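Adhesin LabA (Helicobacter pylori, PDB 6GMM) probably helps the bacterium attach to the gastric mucosa as a lectin-like adhesin whose exodomain is specific for LacdiNAc-bearing glycans. Local coordinates at residues 62-67 and 355-360; 284-289 and 383-388; 67-72 and 243-248. All blocks are in the same frame, centred on the assembly; numbering follows the deposited sequence.

Contact 1: residues 62-67 and 355-360; sequences VLLALN and GETVTN
T357 sits over the backbone of residues 62-67, turning its methyl to the helix and its hydroxyl to the side. With CG2 anti to its own backbone N, the methyl is directed to the other helix: CG2 of T357 lies 3.5 Å from N of L64 and 3.7 Å from its CA. The same methyl is 3.8 Å from CB of L63, so one carbon is seated over the join between two consecutive residues. L64 runs past T357 in the opposite sense. Its CG, anti to the backbone N (chi1 -169°), sends the two branches past the threonine, CD1 still close to its CB, to V358. There CD2 of L64 is 3.8 Å from CB of V358, while CD1 of L64 approaches N of V358 at 3.9 Å; the two side chains lie oblique to each other.

The backbones behind these groups are two nearly antiparallel helices, part of helix 57-76 and part of helix 354-366, both in the helix-rich body of the adhesin; residues 62-67 belong to its SabA-type adhesion-domain sequence. Their local axes make an angle of 160° and come within 9.2 Å. On the face of helix 57-76 turned from this interface, V62 and A65 pack on A188 and L192 of helix 188-205, which places 62-67 inside a bundle and agrees with the burial of most of the touching residues.

The polar groups lie beside the methyl contact. N67 crosses T357 at roughly a right angle, bringing its ND2 to 3.2 Å from OG1 of T357. The hydrogen bonds of these two side chains go to residues outside the segments: OG1 of T357 bonds the carbonyl of Y353, and OD1 of N67 accepts from N of G350, the residue just before C351 of the C326-C351 disulfide.

Contact 2: residues 284-289 and 383-388; sequences ANFAQS and YTLANF
L385 meets A284, F286 and A287 where two helix ends come together: a type I beta turn, A284 to A287, leads into helix 287-311, and its partner is the last turn of helix 369-386. The turn is closed by the backbone bond from N of A287 to O of A284, which brings the CB atoms of both alanines round to the leucine.

Starting at the base of the L385 side chain, CB lies 3.8 Å from CB of A287 and somewhat farther from CB of A284. CG is placed anti to the carbonyl carbon, beside the backbone N (chi1 -81°), and there the chain forks between two neighbours. CD2 takes up A284, at 4.0 Å from its CB. CD1 extends to the F286 ring, 4.1 Å from CE1 and almost as near to CZ, approaching the ring at a slant. I35 of helix 32-50 touches both L385 and F286, and R39 makes a cation-pi contact with that ring, so the turn and the helix end share a third helix.

A386, partly exposed, continues the contact toward Q288, which is exposed. Its N is 3.6 Å from CB of A287, an alanine-to-backbone approach consistent with the small spacing of the two chains here. Q288, its chain bent at chi2, brings NE2 over the methyl of A386, 3.5 Å from CB.

Beyond A386 the helix breaks at N387 before helix 388-408 begins. The amide of N387 folds back along the helix that has just ended: ND2 donates to O of Y383 over 2.9 Å, nearly straight at 165°, in the carbonyl plane and on a lone pair, while the same ND2 stands 3.3 Å above one face of the Y383 ring, offset toward its rim.

Contact 3: residues 67-72 and 243-248; sequences NAAAGL and SAIQDM
I245 places CG1 anti to its carbonyl carbon and then runs on extended (chi2 173°), which carries CD1 across to residues 67-72; M248 instead bends at its last torsion (chi3 76°), turning CE toward A68. The tip of the isoleucine lies among three groups: CD1 of I245 is 3.4 Å from O of A68, 3.9 Å from CB of L72 and close to CD2 of the same leucine. The same carbonyl accepts the helical bond from N of L72, and the methyl merely packs beside it. The other branch of I245 is turned to A69, with CG2 4.2 Å from its CA.

This is roughly antiparallel helix packing between helix 57-76 and helix 239-264 in the helical body of the adhesion domain, the local axes 10.0 Å apart and at 148°. At A68 and A69 the isoleucine thus meets backbone atoms, O of the first and CA of the second. CE of M248 adds a second touch, 3.9 Å from CB of A68. I199 of helix 188-205 also packs on I245, whereas V307 and F311 of helix 287-311 lie against M248.

How the contacts relate
Contacts 1 and 3 use successive turns of helix 57-76 and share N67, their centres about 10 Å apart. Helices 354-366 and 239-264 both pack on helix 57-76, and M248 bridges the two contacts: its CE, which belongs to contact 3, lies 3.4 Å from CG of L64 in contact 1. Contact 2 is remote, with its centre about 37 Å from that of contact 1 and 40 Å from that of contact 3. Chain continuity spans the gap, since helix 354-366 is followed by helix 369-386, and helix 239-264 by helix 287-311. None of the three contacts identifies a glycan-binding site.

Contact 1: residues 62-67 and 355-360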
ATOM      1  N   VAL A  62      -4.885   5.282   0.131  1.00 18.55           N
ATOM      2  CA  VAL A  62      -5.221   6.153   1.252  1.00 17.28           C
ATOM      3  C   VAL A  62      -6.717   6.274   1.281  1.00 22.71           C
ATOM      4  O   VAL A  62      -7.324   5.891   2.274  1.00 21.48           O
ATOM      5  CB  VAL A  62      -4.560   7.549   1.112  1.00 20.53           C
ATOM      6  CG1 VAL A  62      -5.031   8.506   2.215  1.00 20.05           C
ATOM      7  CG2 VAL A  62      -3.045   7.445   1.102  1.00 19.71           C
ATOM      8  N   LEU A  63      -7.319   6.750   0.168  1.00 21.01           N
ATOM      9  CA  LEU A  63      -8.768   6.924   0.025  1.00 21.17           C
ATOM     10  C   LEU A  63      -9.580   5.719   0.508  1.00 24.56           C
ATOM     11  O   LEU A  63     -10.531   5.901   1.262  1.00 25.48           O
ATOM     12  CB  LEU A  63      -9.099   7.241  -1.443  1.00 22.56           C
ATOM     13  CG  LEU A  63      -9.493   8.697  -1.734  1.00 29.04           C
ATOM     14  CD1 LEU A  63      -8.423   9.688  -1.240  1.00 29.37           C
ATOM     15  CD2 LEU A  63      -9.773   8.895  -3.234  1.00 31.30           C
ATOM     16  N   LEU A  64      -9.196   4.498   0.128  1.00 19.77           N
ATOM     17  CA  LEU A  64      -9.962   3.328   0.585  1.00 18.70           C
ATOM     18  C   LEU A  64      -9.830   3.125   2.059  1.00 20.56           C
ATOM     19  O   LEU A  64     -10.825   2.816   2.678  1.00 22.50           O
ATOM     20  CB  LEU A  64      -9.565   2.036  -0.171  1.00 18.59           C
ATOM     21  CG  LEU A  64     -10.488   0.809   0.033  1.00 20.53           C
ATOM     22  CD1 LEU A  64     -11.913   1.126  -0.300  1.00 19.93           C
ATOM     23  CD2 LEU A  64      -9.979  -0.408  -0.773  1.00 21.58           C
ATOM     24  N   ALA A  65      -8.637   3.305   2.639  1.00 17.11           N
ATOM     25  CA  ALA A  65      -8.479   3.162   4.094  1.00 16.90           C
ATOM     26  C   ALA A  65      -9.367   4.165   4.815  1.00 22.61           C
ATOM     27  O   ALA A  65     -10.051   3.769   5.756  1.00 23.74           O
ATOM     28  CB  ALA A  65      -7.020   3.352   4.512  1.00 16.82           C
ATOM     29  N   LEU A  66      -9.444   5.430   4.326  1.00 19.40           N
ATOM     30  CA  LEU A  66     -10.272   6.469   4.990  1.00 18.62           C
ATOM     31  C   LEU A  66     -11.777   6.178   4.890  1.00 24.05           C
ATOM     32  O   LEU A  66     -12.462   6.097   5.920  1.00 26.66           O
ATOM     33  CB  LEU A  66      -9.928   7.878   4.459  1.00 17.91           C
ATOM     34  CG  LEU A  66      -8.462   8.313   4.548  1.00 19.66           C
ATOM     35  CD1 LEU A  66      -8.263   9.658   3.917  1.00 19.21           C
ATOM     36  CD2 LEU A  66      -7.940   8.309   5.988  1.00 21.68           C
ATOM     37  N   ASN A  67     -12.280   5.965   3.661  1.00 19.47           N
ATOM     38  CA  ASN A  67     -13.676   5.614   3.407  1.00 18.60           C
ATOM     39  C   ASN A  67     -14.032   4.345   4.161  1.00 20.33           C
ATOM     40  O   ASN A  67     -15.136   4.231   4.680  1.00 20.76           O
ATOM     41  CB  ASN A  67     -13.906   5.400   1.920  1.00 18.34           C
ATOM     42  CG  ASN A  67     -13.906   6.677   1.117  1.00 39.30           C
ATOM     43  OD1 ASN A  67     -14.424   7.712   1.542  1.00 28.33           O
ATOM     44  ND2 ASN A  67     -13.331   6.635  -0.070  1.00 27.83           N
ATOM     45  N   GLY A 355     -17.321   1.156  -2.185  1.00 33.50           N
ATOM     46  CA  GLY A 355     -17.398   0.284  -3.356  1.00 34.76           C
ATOM     47  C   GLY A 355     -16.712   0.786  -4.615  1.00 40.62           C
ATOM     48  O   GLY A 355     -16.022   0.019  -5.289  1.00 41.96           O
ATOM     49  N   GLU A 356     -16.909   2.068  -4.951  1.00 37.26           N
ATOM     50  CA  GLU A 356     -16.285   2.682  -6.116  1.00 37.96           C
ATOM     51  C   GLU A 356     -14.793   2.947  -5.864  1.00 40.69           C
ATOM     52  O   GLU A 356     -14.005   2.891  -6.805  1.00 40.49           O
ATOM     53  CB  GLU A 356     -17.027   3.959  -6.572  1.00 40.37           C
ATOM     54  CG  GLU A 356     -16.986   5.127  -5.590  1.00 51.06           C
ATOM     55  CD  GLU A 356     -17.312   6.494  -6.165  1.00 71.07           C
ATOM     56  OE1 GLU A 356     -16.369   7.305  -6.326  1.00 69.15           O
ATOM     57  OE2 GLU A 356     -18.509   6.768  -6.422  1.00 51.53           O
ATOM     58  N   THR A 357     -14.395   3.210  -4.598  1.00 34.96           N
ATOM     59  CA  THR A 357     -12.980   3.459  -4.312  1.00 33.41           C
ATOM     60  C   THR A 357     -12.143   2.176  -4.511  1.00 35.17           C
ATOM     61  O   THR A 357     -11.073   2.268  -5.122  1.00 34.61           O
ATOM     62  CB  THR A 357     -12.787   4.137  -2.956  1.00 42.14           C
ATOM     63  OG1 THR A 357     -13.544   5.356  -2.951  1.00 34.96           O
ATOM     64  CG2 THR A 357     -11.307   4.446  -2.663  1.00 40.45           C
ATOM     65  N   VAL A 358     -12.660   0.984  -4.080  1.00 29.97           N
ATOM     66  CA  VAL A 358     -11.951  -0.292  -4.264  1.00 28.48           C
ATOM     67  C   VAL A 358     -11.792  -0.564  -5.773  1.00 30.88           C
ATOM     68  O   VAL A 358     -10.709  -0.954  -6.204  1.00 30.20           O
ATOM     69  CB  VAL A 358     -12.485  -1.510  -3.442  1.00 32.21           C
ATOM     70  CG1 VAL A 358     -13.869  -1.955  -3.892  1.00 33.09           C
ATOM     71  CG2 VAL A 358     -11.499  -2.684  -3.498  1.00 31.97           C
ATOM     72  N   THR A 359     -12.810  -0.232  -6.575  1.00 26.62           N
ATOM     73  CA  THR A 359     -12.749  -0.347  -8.034  1.00 26.73           C
ATOM     74  C   THR A 359     -11.674   0.592  -8.565  1.00 30.91           C
ATOM     75  O   THR A 359     -10.801   0.126  -9.285  1.00 32.02           O
ATOM     76  CB  THR A 359     -14.125  -0.089  -8.658  1.00 34.24           C
ATOM     77  OG1 THR A 359     -14.999  -1.126  -8.215  1.00 37.29           O
ATOM     78  CG2 THR A 359     -14.091  -0.065 -10.189  1.00 33.63           C
ATOM     79  N   ASN A 360     -11.697   1.886  -8.169  1.00 26.81           N
ATOM     80  CA  ASN A 360     -10.698   2.877  -8.606  1.00 26.08           C
ATOM     81  C   ASN A 360      -9.281   2.531  -8.186  1.00 27.81           C
ATOM     82  O   ASN A 360      -8.365   2.804  -8.940  1.00 27.66           O
ATOM     83  CB  ASN A 360     -11.081   4.280  -8.158  1.00 27.27           C
ATOM     84  CG  ASN A 360     -12.321   4.787  -8.847  1.00 46.45           C
ATOM     85  OD1 ASN A 360     -12.876   4.137  -9.747  1.00 36.62           O
ATOM     86  ND2 ASN A 360     -12.794   5.955  -8.436  1.00 35.43           N
TER

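Contact 2: residues 284-289 and 383-388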
ATOM      1  N   ALA A 284      28.810   7.436 -11.713  1.00 32.40           N
ATOM      2  CA  ALA A 284      27.522   6.948 -11.182  1.00 30.85           C
ATOM      3  C   ALA A 284      27.197   7.365  -9.731  1.00 35.57           C
ATOM      4  O   ALA A 284      26.456   6.660  -9.029  1.00 35.00           O
ATOM      5  CB  ALA A 284      27.441   5.436 -11.328  1.00 30.15           C
ATOM      6  N   ASN A 285      27.655   8.563  -9.320  1.00 32.49           N
ATOM      7  CA  ASN A 285      27.404   9.086  -7.979  1.00 31.81           C
ATOM      8  C   ASN A 285      25.906   9.341  -7.719  1.00 34.29           C
ATOM      9  O   ASN A 285      25.506   9.395  -6.550  1.00 34.09           O
ATOM     10  CB  ASN A 285      28.290  10.319  -7.678  1.00 33.56           C
ATOM     11  CG  ASN A 285      28.166  11.500  -8.628  1.00 50.44           C
ATOM     12  OD1 ASN A 285      27.237  11.592  -9.448  1.00 44.26           O
ATOM     13  ND2 ASN A 285      29.081  12.481  -8.492  1.00 34.40           N
ATOM     14  N   PHE A 286      25.073   9.412  -8.800  1.00 28.56           N
ATOM     15  CA  PHE A 286      23.603   9.605  -8.761  1.00 26.26           C
ATOM     16  C   PHE A 286      22.852   8.302  -8.473  1.00 27.79           C
ATOM     17  O   PHE A 286      21.651   8.328  -8.203  1.00 27.66           O
ATOM     18  CB  PHE A 286      23.097  10.156 -10.120  1.00 27.49           C
ATOM     19  CG  PHE A 286      23.359   9.251 -11.316  1.00 27.56           C
ATOM     20  CD1 PHE A 286      22.474   8.222 -11.644  1.00 28.43           C
ATOM     21  CD2 PHE A 286      24.500   9.409 -12.094  1.00 28.20           C
ATOM     22  CE1 PHE A 286      22.755   7.351 -12.712  1.00 28.19           C
ATOM     23  CE2 PHE A 286      24.756   8.558 -13.169  1.00 29.14           C
ATOM     24  CZ  PHE A 286      23.891   7.527 -13.463  1.00 26.38           C
ATOM     25  N   ALA A 287      23.527   7.160  -8.634  1.00 26.44           N
ATOM     26  CA  ALA A 287      22.944   5.825  -8.518  1.00 25.18           C
ATOM     27  C   ALA A 287      22.293   5.500  -7.178  1.00 29.10           C
ATOM     28  O   ALA A 287      21.301   4.780  -7.169  1.00 28.17           O
ATOM     29  CB  ALA A 287      23.980   4.768  -8.857  1.00 25.29           C
ATOM     30  N   GLN A 288      22.863   5.979  -6.065  1.00 27.17           N
ATOM     31  CA  GLN A 288      22.352   5.726  -4.716  1.00 27.72           C
ATOM     32  C   GLN A 288      20.923   6.218  -4.518  1.00 31.19           C
ATOM     33  O   GLN A 288      20.075   5.444  -4.073  1.00 29.38           O
ATOM     34  CB  GLN A 288      23.279   6.326  -3.650  1.00 30.46           C
ATOM     35  CG  GLN A 288      23.451   5.417  -2.444  1.00 51.30           C
ATOM     36  CD  GLN A 288      24.583   4.448  -2.646  1.00 67.56           C
ATOM     37  OE1 GLN A 288      25.754   4.770  -2.403  1.00 66.00           O
ATOM     38  NE2 GLN A 288      24.257   3.240  -3.096  1.00 54.82           N
ATOM     39  N   SER A 289      20.659   7.504  -4.857  1.00 28.08           N
ATOM     40  CA  SER A 289      19.323   8.109  -4.763  1.00 26.72           C
ATOM     41  C   SER A 289      18.396   7.486  -5.834  1.00 27.39           C
ATOM     42  O   SER A 289      17.206   7.329  -5.601  1.00 25.62           O
ATOM     43  CB  SER A 289      19.414   9.623  -4.927  1.00 31.30           C
ATOM     44  OG  SER A 289      20.001   9.962  -6.174  1.00 46.32           O
ATOM     45  N   TYR A 383      21.040  -0.434  -8.543  1.00 22.27           N
ATOM     46  CA  TYR A 383      21.864  -1.187  -7.597  1.00 23.17           C
ATOM     47  C   TYR A 383      23.192  -1.615  -8.219  1.00 28.19           C
ATOM     48  O   TYR A 383      24.234  -1.559  -7.557  1.00 29.96           O
ATOM     49  CB  TYR A 383      21.106  -2.389  -7.001  1.00 24.50           C
ATOM     50  CG  TYR A 383      21.942  -3.181  -6.014  1.00 26.90           C
ATOM     51  CD1 TYR A 383      22.061  -2.775  -4.686  1.00 28.38           C
ATOM     52  CD2 TYR A 383      22.645  -4.311  -6.417  1.00 28.29           C
ATOM     53  CE1 TYR A 383      22.833  -3.496  -3.775  1.00 30.37           C
ATOM     54  CE2 TYR A 383      23.416  -5.045  -5.512  1.00 30.86           C
ATOM     55  CZ  TYR A 383      23.506  -4.634  -4.191  1.00 37.80           C
ATOM     56  OH  TYR A 383      24.272  -5.351  -3.303  1.00 36.61           O
ATOM     57  N   THR A 384      23.158  -2.031  -9.495  1.00 23.51           N
ATOM     58  CA  THR A 384      24.364  -2.456 -10.232  1.00 22.95           C
ATOM     59  C   THR A 384      25.314  -1.265 -10.398  1.00 25.45           C
ATOM     60  O   THR A 384      26.480  -1.396 -10.034  1.00 25.15           O
ATOM     61  CB  THR A 384      24.007  -3.202 -11.536  1.00 26.49           C
ATOM     62  OG1 THR A 384      23.070  -4.247 -11.244  1.00 29.24           O
ATOM     63  CG2 THR A 384      25.213  -3.843 -12.193  1.00 21.54           C
ATOM     64  N   LEU A 385      24.818  -0.105 -10.887  1.00 22.49           N
ATOM     65  CA  LEU A 385      25.617   1.128 -11.018  1.00 23.36           C
ATOM     66  C   LEU A 385      26.183   1.557  -9.665  1.00 28.27           C
ATOM     67  O   LEU A 385      27.330   1.951  -9.601  1.00 29.78           O
ATOM     68  CB  LEU A 385      24.768   2.287 -11.562  1.00 23.69           C
ATOM     69  CG  LEU A 385      24.530   2.344 -13.048  1.00 28.62           C
ATOM     70  CD1 LEU A 385      23.492   3.377 -13.353  1.00 28.78           C
ATOM     71  CD2 LEU A 385      25.833   2.689 -13.805  1.00 31.83           C
ATOM     72  N   ALA A 386      25.378   1.494  -8.585  1.00 25.89           N
ATOM     73  CA  ALA A 386      25.826   1.867  -7.241  1.00 26.01           C
ATOM     74  C   ALA A 386      26.956   0.972  -6.732  1.00 30.76           C
ATOM     75  O   ALA A 386      27.802   1.439  -5.967  1.00 29.71           O
ATOM     76  CB  ALA A 386      24.674   1.805  -6.284  1.00 25.49           C
ATOM     77  N   ASN A 387      26.973  -0.304  -7.167  1.00 27.53           N
ATOM     78  CA  ASN A 387      27.973  -1.274  -6.713  1.00 27.88           C
ATOM     79  C   ASN A 387      28.719  -1.931  -7.852  1.00 31.23           C
ATOM     80  O   ASN A 387      29.106  -3.090  -7.712  1.00 31.72           O
ATOM     81  CB  ASN A 387      27.289  -2.353  -5.856  1.00 29.63           C
ATOM     82  CG  ASN A 387      26.570  -1.807  -4.666  1.00 42.52           C
ATOM     83  OD1 ASN A 387      27.151  -1.630  -3.586  1.00 37.76           O
ATOM     84  ND2 ASN A 387      25.291  -1.525  -4.845  1.00 28.30           N
ATOM     85  N   PHE A 388      29.013  -1.174  -8.941  1.00 28.03           N
ATOM     86  CA  PHE A 388      29.621  -1.666 -10.183  1.00 26.65           C
ATOM     87  C   PHE A 388      30.873  -2.506  -9.991  1.00 32.30           C
ATOM     88  O   PHE A 388      30.922  -3.633 -10.493  1.00 29.21           O
ATOM     89  CB  PHE A 388      29.873  -0.542 -11.187  1.00 28.10           C
ATOM     90  CG  PHE A 388      30.120  -1.102 -12.566  1.00 29.22           C
ATOM     91  CD1 PHE A 388      29.065  -1.554 -13.350  1.00 31.40           C
ATOM     92  CD2 PHE A 388      31.415  -1.260 -13.050  1.00 30.99           C
ATOM     93  CE1 PHE A 388      29.306  -2.139 -14.609  1.00 32.87           C
ATOM     94  CE2 PHE A 388      31.649  -1.847 -14.299  1.00 33.31           C
ATOM     95  CZ  PHE A 388      30.593  -2.262 -15.079  1.00 30.51           C
TER

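Contact 3: residues 67-72 and 243-248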
ATOM      1  N   ASN A  67     -12.280   5.965   3.661  1.00 19.47           N
ATOM      2  CA  ASN A  67     -13.676   5.614   3.407  1.00 18.60           C
ATOM      3  C   ASN A  67     -14.032   4.345   4.161  1.00 20.33           C
ATOM      4  O   ASN A  67     -15.136   4.231   4.680  1.00 20.76           O
ATOM      5  CB  ASN A  67     -13.906   5.400   1.920  1.00 18.34           C
ATOM      6  CG  ASN A  67     -13.906   6.677   1.117  1.00 39.30           C
ATOM      7  OD1 ASN A  67     -14.424   7.712   1.542  1.00 28.33           O
ATOM      8  ND2 ASN A  67     -13.331   6.635  -0.070  1.00 27.83           N
ATOM      9  N   ALA A  68     -13.123   3.387   4.245  1.00 17.64           N
ATOM     10  CA  ALA A  68     -13.489   2.184   4.992  1.00 17.69           C
ATOM     11  C   ALA A  68     -13.529   2.433   6.507  1.00 18.61           C
ATOM     12  O   ALA A  68     -14.381   1.847   7.180  1.00 18.43           O
ATOM     13  CB  ALA A  68     -12.594   1.011   4.628  1.00 17.66           C
ATOM     14  N   ALA A  69     -12.693   3.357   7.040  1.00 17.09           N
ATOM     15  CA  ALA A  69     -12.759   3.625   8.488  1.00 17.14           C
ATOM     16  C   ALA A  69     -14.025   4.420   8.837  1.00 23.37           C
ATOM     17  O   ALA A  69     -14.746   4.037   9.758  1.00 22.85           O
ATOM     18  CB  ALA A  69     -11.520   4.341   8.972  1.00 17.17           C
ATOM     19  N   ALA A  70     -14.330   5.484   8.053  1.00 21.00           N
ATOM     20  CA  ALA A  70     -15.522   6.310   8.224  1.00 19.91           C
ATOM     21  C   ALA A  70     -16.785   5.478   7.968  1.00 25.01           C
ATOM     22  O   ALA A  70     -17.758   5.598   8.705  1.00 29.55           O
ATOM     23  CB  ALA A  70     -15.478   7.514   7.290  1.00 20.06           C
ATOM     24  N   GLY A  71     -16.757   4.650   6.942  1.00 21.02           N
ATOM     25  CA  GLY A  71     -17.875   3.785   6.578  1.00 21.77           C
ATOM     26  C   GLY A  71     -18.271   2.801   7.670  1.00 22.37           C
ATOM     27  O   GLY A  71     -19.466   2.611   7.893  1.00 21.22           O
ATOM     28  N   LEU A  72     -17.283   2.155   8.369  1.00 18.86           N
ATOM     29  CA  LEU A  72     -17.626   1.209   9.446  1.00 18.81           C
ATOM     30  C   LEU A  72     -18.411   1.980  10.511  1.00 21.36           C
ATOM     31  O   LEU A  72     -19.519   1.583  10.847  1.00 20.44           O
ATOM     32  CB  LEU A  72     -16.416   0.474  10.063  1.00 18.60           C
ATOM     33  CG  LEU A  72     -16.729  -0.643  11.113  1.00 22.18           C
ATOM     34  CD1 LEU A  72     -17.300  -1.890  10.454  1.00 24.48           C
ATOM     35  CD2 LEU A  72     -15.475  -1.047  11.904  1.00 20.32           C
ATOM     36  N   SER A 243     -10.268  -5.948  11.874  1.00 24.40           N
ATOM     37  CA  SER A 243      -8.937  -6.438  11.548  1.00 24.38           C
ATOM     38  C   SER A 243      -8.492  -5.996  10.142  1.00 25.60           C
ATOM     39  O   SER A 243      -7.409  -5.404  10.010  1.00 22.19           O
ATOM     40  CB  SER A 243      -8.838  -7.951  11.726  1.00 29.71           C
ATOM     41  OG  SER A 243      -7.504  -8.392  11.515  1.00 41.56           O
ATOM     42  N   ALA A 244      -9.371  -6.206   9.124  1.00 21.14           N
ATOM     43  CA  ALA A 244      -9.101  -5.834   7.733  1.00 19.88           C
ATOM     44  C   ALA A 244      -8.837  -4.349   7.618  1.00 22.36           C
ATOM     45  O   ALA A 244      -7.941  -3.950   6.892  1.00 22.75           O
ATOM     46  CB  ALA A 244     -10.281  -6.207   6.857  1.00 20.65           C
ATOM     47  N   ILE A 245      -9.578  -3.535   8.359  1.00 18.13           N
ATOM     48  CA  ILE A 245      -9.427  -2.089   8.253  1.00 17.66           C
ATOM     49  C   ILE A 245      -8.140  -1.617   8.910  1.00 19.62           C
ATOM     50  O   ILE A 245      -7.477  -0.733   8.365  1.00 17.47           O
ATOM     51  CB  ILE A 245     -10.692  -1.334   8.751  1.00 19.35           C
ATOM     52  CG1 ILE A 245     -11.941  -1.736   7.897  1.00 19.47           C
ATOM     53  CG2 ILE A 245     -10.439   0.181   8.696  1.00 18.68           C
ATOM     54  CD1 ILE A 245     -13.342  -1.158   8.413  1.00 18.34           C
ATOM     55  N   GLN A 246      -7.781  -2.206  10.063  1.00 19.12           N
ATOM     56  CA  GLN A 246      -6.537  -1.875  10.777  1.00 19.71           C
ATOM     57  C   GLN A 246      -5.327  -2.099   9.908  1.00 24.56           C
ATOM     58  O   GLN A 246      -4.456  -1.226   9.853  1.00 26.90           O
ATOM     59  CB  GLN A 246      -6.405  -2.682  12.079  1.00 21.45           C
ATOM     60  CG  GLN A 246      -7.419  -2.230  13.154  1.00 20.93           C
ATOM     61  CD  GLN A 246      -6.998  -0.995  13.923  1.00 41.44           C
ATOM     62  OE1 GLN A 246      -6.900  -1.042  15.161  1.00 32.01           O
ATOM     63  NE2 GLN A 246      -6.836   0.169  13.232  1.00 29.49           N
ATOM     64  N   ASP A 247      -5.294  -3.236   9.179  1.00 19.85           N
ATOM     65  CA  ASP A 247      -4.191  -3.590   8.273  1.00 18.84           C
ATOM     66  C   ASP A 247      -4.189  -2.640   7.049  1.00 24.26           C
ATOM     67  O   ASP A 247      -3.123  -2.251   6.571  1.00 24.10           O
ATOM     68  CB  ASP A 247      -4.375  -5.036   7.828  1.00 21.01           C
ATOM     69  CG  ASP A 247      -4.110  -6.087   8.896  1.00 32.54           C
ATOM     70  OD1 ASP A 247      -3.247  -5.841   9.785  1.00 31.25           O
ATOM     71  OD2 ASP A 247      -4.657  -7.207   8.768  1.00 39.10           O
ATOM     72  N   MET A 248      -5.393  -2.243   6.563  1.00 21.22           N
ATOM     73  CA  MET A 248      -5.548  -1.302   5.450  1.00 20.62           C
ATOM     74  C   MET A 248      -4.867   0.030   5.827  1.00 24.61           C
ATOM     75  O   MET A 248      -4.092   0.571   5.052  1.00 23.54           O
ATOM     76  CB  MET A 248      -7.032  -1.051   5.183  1.00 22.34           C
ATOM     77  CG  MET A 248      -7.669  -2.070   4.279  1.00 27.07           C
ATOM     78  SD  MET A 248      -9.435  -1.759   4.084  1.00 32.13           S
ATOM     79  CE  MET A 248      -9.379  -0.419   2.982  1.00 29.71           C
TER